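Local coordinates for penicillin-binding protein 2B (PDB 2WAD) that probably acts as a peptidoglycan transpeptidase, forming peptide cross-links between neighbouring glycan strands during synthesis of the peripheral cell wall, at residues 102-107 with 192-197. Residues are numbered along the deposited sequence; the frame is centred on the assembly and turned at random.
Sequences TYVSIS and IATDPL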
ATOM      1  N   THR A 102      25.137 -36.788  10.037  1.00 40.46           N
ATOM      2  CA  THR A 102      24.815 -38.153   9.654  1.00 42.03           C
ATOM      3  C   THR A 102      23.336 -38.285   9.277  1.00 41.48           C
ATOM      4  O   THR A 102      22.978 -39.149   8.479  1.00 40.06           O
ATOM      5  CB  THR A 102      25.239 -39.187  10.723  1.00 42.97           C
ATOM      6  OG1 THR A 102      24.685 -38.815  11.985  1.00 49.96           O
ATOM      7  CG2 THR A 102      26.748 -39.202  10.888  1.00 44.07           C
ATOM      8  N   TYR A 103      22.491 -37.399   9.808  1.00 39.71           N
ATOM      9  CA  TYR A 103      21.044 -37.547   9.679  1.00 36.68           C
ATOM     10  C   TYR A 103      20.398 -36.580   8.683  1.00 38.88           C
ATOM     11  O   TYR A 103      19.270 -36.800   8.264  1.00 36.75           O
ATOM     12  CB  TYR A 103      20.349 -37.539  11.054  1.00 33.39           C
ATOM     13  CG  TYR A 103      20.837 -38.657  11.973  1.00 34.74           C
ATOM     14  CD1 TYR A 103      20.473 -39.979  11.729  1.00 30.62           C
ATOM     15  CD2 TYR A 103      21.671 -38.406  13.058  1.00 26.02           C
ATOM     16  CE1 TYR A 103      20.914 -41.009  12.535  1.00 30.53           C
ATOM     17  CE2 TYR A 103      22.128 -39.447  13.869  1.00 28.67           C
ATOM     18  CZ  TYR A 103      21.727 -40.743  13.609  1.00 26.15           C
ATOM     19  OH  TYR A 103      22.146 -41.821  14.358  1.00 32.29           O
ATOM     20  N   VAL A 104      21.109 -35.530   8.285  1.00 39.22           N
ATOM     21  CA  VAL A 104      20.529 -34.530   7.410  1.00 41.34           C
ATOM     22  C   VAL A 104      21.427 -34.353   6.196  1.00 44.00           C
ATOM     23  O   VAL A 104      22.575 -34.821   6.173  1.00 43.02           O
ATOM     24  CB  VAL A 104      20.373 -33.135   8.089  1.00 43.27           C
ATOM     25  CG1 VAL A 104      19.521 -33.212   9.355  1.00 42.49           C
ATOM     26  CG2 VAL A 104      21.746 -32.506   8.372  1.00 39.81           C
ATOM     27  N   SER A 105      20.877 -33.638   5.219  1.00 46.25           N
ATOM     28  CA  SER A 105      21.543 -33.314   3.963  1.00 49.41           C
ATOM     29  C   SER A 105      21.796 -31.814   3.868  1.00 49.64           C
ATOM     30  O   SER A 105      20.884 -30.998   4.026  1.00 47.82           O
ATOM     31  CB  SER A 105      20.672 -33.736   2.773  1.00 48.92           C
ATOM     32  OG  SER A 105      21.063 -35.007   2.303  1.00 53.76           O
ATOM     33  N   ILE A 106      23.050 -31.485   3.579  1.00 52.50           N
ATOM     34  CA  ILE A 106      23.505 -30.118   3.360  1.00 56.80           C
ATOM     35  C   ILE A 106      24.176 -30.100   1.991  1.00 60.08           C
ATOM     36  O   ILE A 106      25.338 -30.481   1.850  1.00 61.14           O
ATOM     37  CB  ILE A 106      24.525 -29.681   4.443  1.00 56.36           C
ATOM     38  CG1 ILE A 106      23.875 -29.650   5.833  1.00 56.79           C
ATOM     39  CG2 ILE A 106      25.170 -28.345   4.107  1.00 53.06           C
ATOM     40  CD1 ILE A 106      22.533 -28.946   5.896  1.00 56.51           C
ATOM     41  N   SER A 107      23.441 -29.676   0.970  1.00 64.12           N
ATOM     42  CA  SER A 107      23.986 -29.707  -0.382  1.00 68.78           C
ATOM     43  C   SER A 107      24.506 -28.335  -0.802  1.00 70.10           C
ATOM     44  O   SER A 107      25.596 -28.216  -1.360  1.00 69.69           O
ATOM     45  CB  SER A 107      22.988 -30.290  -1.394  1.00 69.09           C
ATOM     46  OG  SER A 107      21.706 -29.693  -1.281  1.00 72.76           O
ATOM     47  N   ILE A 192      17.280 -25.115  12.802  1.00 39.97           N
ATOM     48  CA  ILE A 192      18.502 -25.526  12.093  1.00 39.32           C
ATOM     49  C   ILE A 192      18.178 -25.855  10.636  1.00 39.80           C
ATOM     50  O   ILE A 192      17.732 -26.962  10.319  1.00 40.54           O
ATOM     51  CB  ILE A 192      19.173 -26.750  12.740  1.00 37.28           C
ATOM     52  CG1 ILE A 192      19.538 -26.459  14.198  1.00 40.36           C
ATOM     53  CG2 ILE A 192      20.417 -27.144  11.969  1.00 36.70           C
ATOM     54  CD1 ILE A 192      20.026 -25.030  14.440  1.00 39.83           C
ATOM     55  N   ALA A 193      18.390 -24.885   9.754  1.00 39.21           N
ATOM     56  CA  ALA A 193      18.040 -25.057   8.351  1.00 39.46           C
ATOM     57  C   ALA A 193      18.829 -26.160   7.649  1.00 39.78           C
ATOM     58  O   ALA A 193      20.058 -26.234   7.720  1.00 40.19           O
ATOM     59  CB  ALA A 193      18.136 -23.736   7.602  1.00 41.24           C
ATOM     60  N   THR A 194      18.093 -27.035   6.979  1.00 40.14           N
ATOM     61  CA  THR A 194      18.686 -28.164   6.280  1.00 43.42           C
ATOM     62  C   THR A 194      17.888 -28.345   4.992  1.00 43.40           C
ATOM     63  O   THR A 194      16.854 -27.708   4.838  1.00 41.69           O
ATOM     64  CB  THR A 194      18.590 -29.434   7.154  1.00 42.75           C
ATOM     65  OG1 THR A 194      19.378 -30.472   6.570  1.00 50.24           O
ATOM     66  CG2 THR A 194      17.148 -29.901   7.268  1.00 43.81           C
ATOM     67  N   ASP A 195      18.361 -29.184   4.072  1.00 46.05           N
ATOM     68  CA  ASP A 195      17.522 -29.611   2.948  1.00 47.79           C
ATOM     69  C   ASP A 195      16.281 -30.301   3.498  1.00 49.75           C
ATOM     70  O   ASP A 195      16.363 -31.048   4.470  1.00 49.73           O
ATOM     71  CB  ASP A 195      18.262 -30.588   2.029  1.00 46.65           C
ATOM     72  CG  ASP A 195      19.515 -29.986   1.425  1.00 46.30           C
ATOM     73  OD1 ASP A 195      19.652 -28.745   1.445  1.00 50.98           O
ATOM     74  OD2 ASP A 195      20.366 -30.751   0.925  1.00 41.61           O
ATOM     75  N   PRO A 196      15.133 -30.078   2.850  1.00 52.53           N
ATOM     76  CA  PRO A 196      13.845 -30.574   3.332  1.00 54.03           C
ATOM     77  C   PRO A 196      13.916 -32.019   3.846  1.00 55.14           C
ATOM     78  O   PRO A 196      14.614 -32.857   3.264  1.00 52.66           O
ATOM     79  CB  PRO A 196      12.962 -30.498   2.080  1.00 54.86           C
ATOM     80  CG  PRO A 196      13.634 -29.507   1.184  1.00 53.03           C
ATOM     81  CD  PRO A 196      15.087 -29.685   1.430  1.00 52.11           C
ATOM     82  N   LEU A 197      13.199 -32.294   4.934  1.00 58.00           N
ATOM     83  CA  LEU A 197      13.181 -33.622   5.548  1.00 61.63           C
ATOM     84  C   LEU A 197      11.861 -34.346   5.286  1.00 62.82           C
ATOM     85  O   LEU A 197      10.799 -33.900   5.732  1.00 62.81           O
ATOM     86  CB  LEU A 197      13.387 -33.517   7.066  1.00 62.17           C
ATOM     87  CG  LEU A 197      14.651 -32.896   7.665  1.00 59.92           C
ATOM     88  CD1 LEU A 197      14.408 -32.491   9.114  1.00 53.44           C
ATOM     89  CD2 LEU A 197      15.798 -33.876   7.556  1.00 59.65           C
TER
HETATM   90  O   HOH W   1      18.185 -33.367   4.899  1.00 40.40           O
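Ser105 and Asp195 meet through their backbones, and the side chains of Thr194 and Asp195 complete the join. Ser105 O takes two hydrogen bonds. Asp195 N lies 3.1 Å from Ser105 O, almost in line with the carbonyl (C=O...N angle 171°). Thr194 OG1 comes in at 3.0 Å from Ser105 O, well above the carbonyl plane. Thr194 can do this because OG1 lies anti to its own backbone N (chi1 -170°). The same hydroxyl oxygen presses on apolar atoms: Val104 CB is 3.2 Å from Thr194 OG1, and the tip of Ile106, CD1, lies 3.6 Å from it, the isoleucine crossing the threonine at about a right angle.

Asp195 directs its carboxylate at Ser107. Asp195 OD2 receives the Ser107 hydroxyl, 2.8 Å from Ser107 OG, on the syn side and 30° out of the carboxylate plane; Ser107 N adds a weak bond to the same oxygen. With Ser107 OG tucked between its own backbone N and carbonyl carbon, the hydroxyl swings to the same side as the amide, and both reach Asp195 OD2. Asp195 OD2 and Ser105 O, both acceptors, stand only 3.2 Å apart, a proximity that the surrounding donors probably help to offset. A water bridges the backbones as well, accepting from Ser105 N and donating to Asp195 O. Beyond it, Val104 CG1 and Leu197 CD2 touch loosely at 4.2 Å.

The contact ties two loops of the dimerisation-domain region, away from the presumed active-site serine: one links helices 90-100 and 113-121, the other runs from strand 189-191 into helix 199-208. Ile106 also packs on Lys173 and Tyr176 of helix 169-182, and Leu197 bridges Val202 of helix 199-208 and Val80 of strand 72-83.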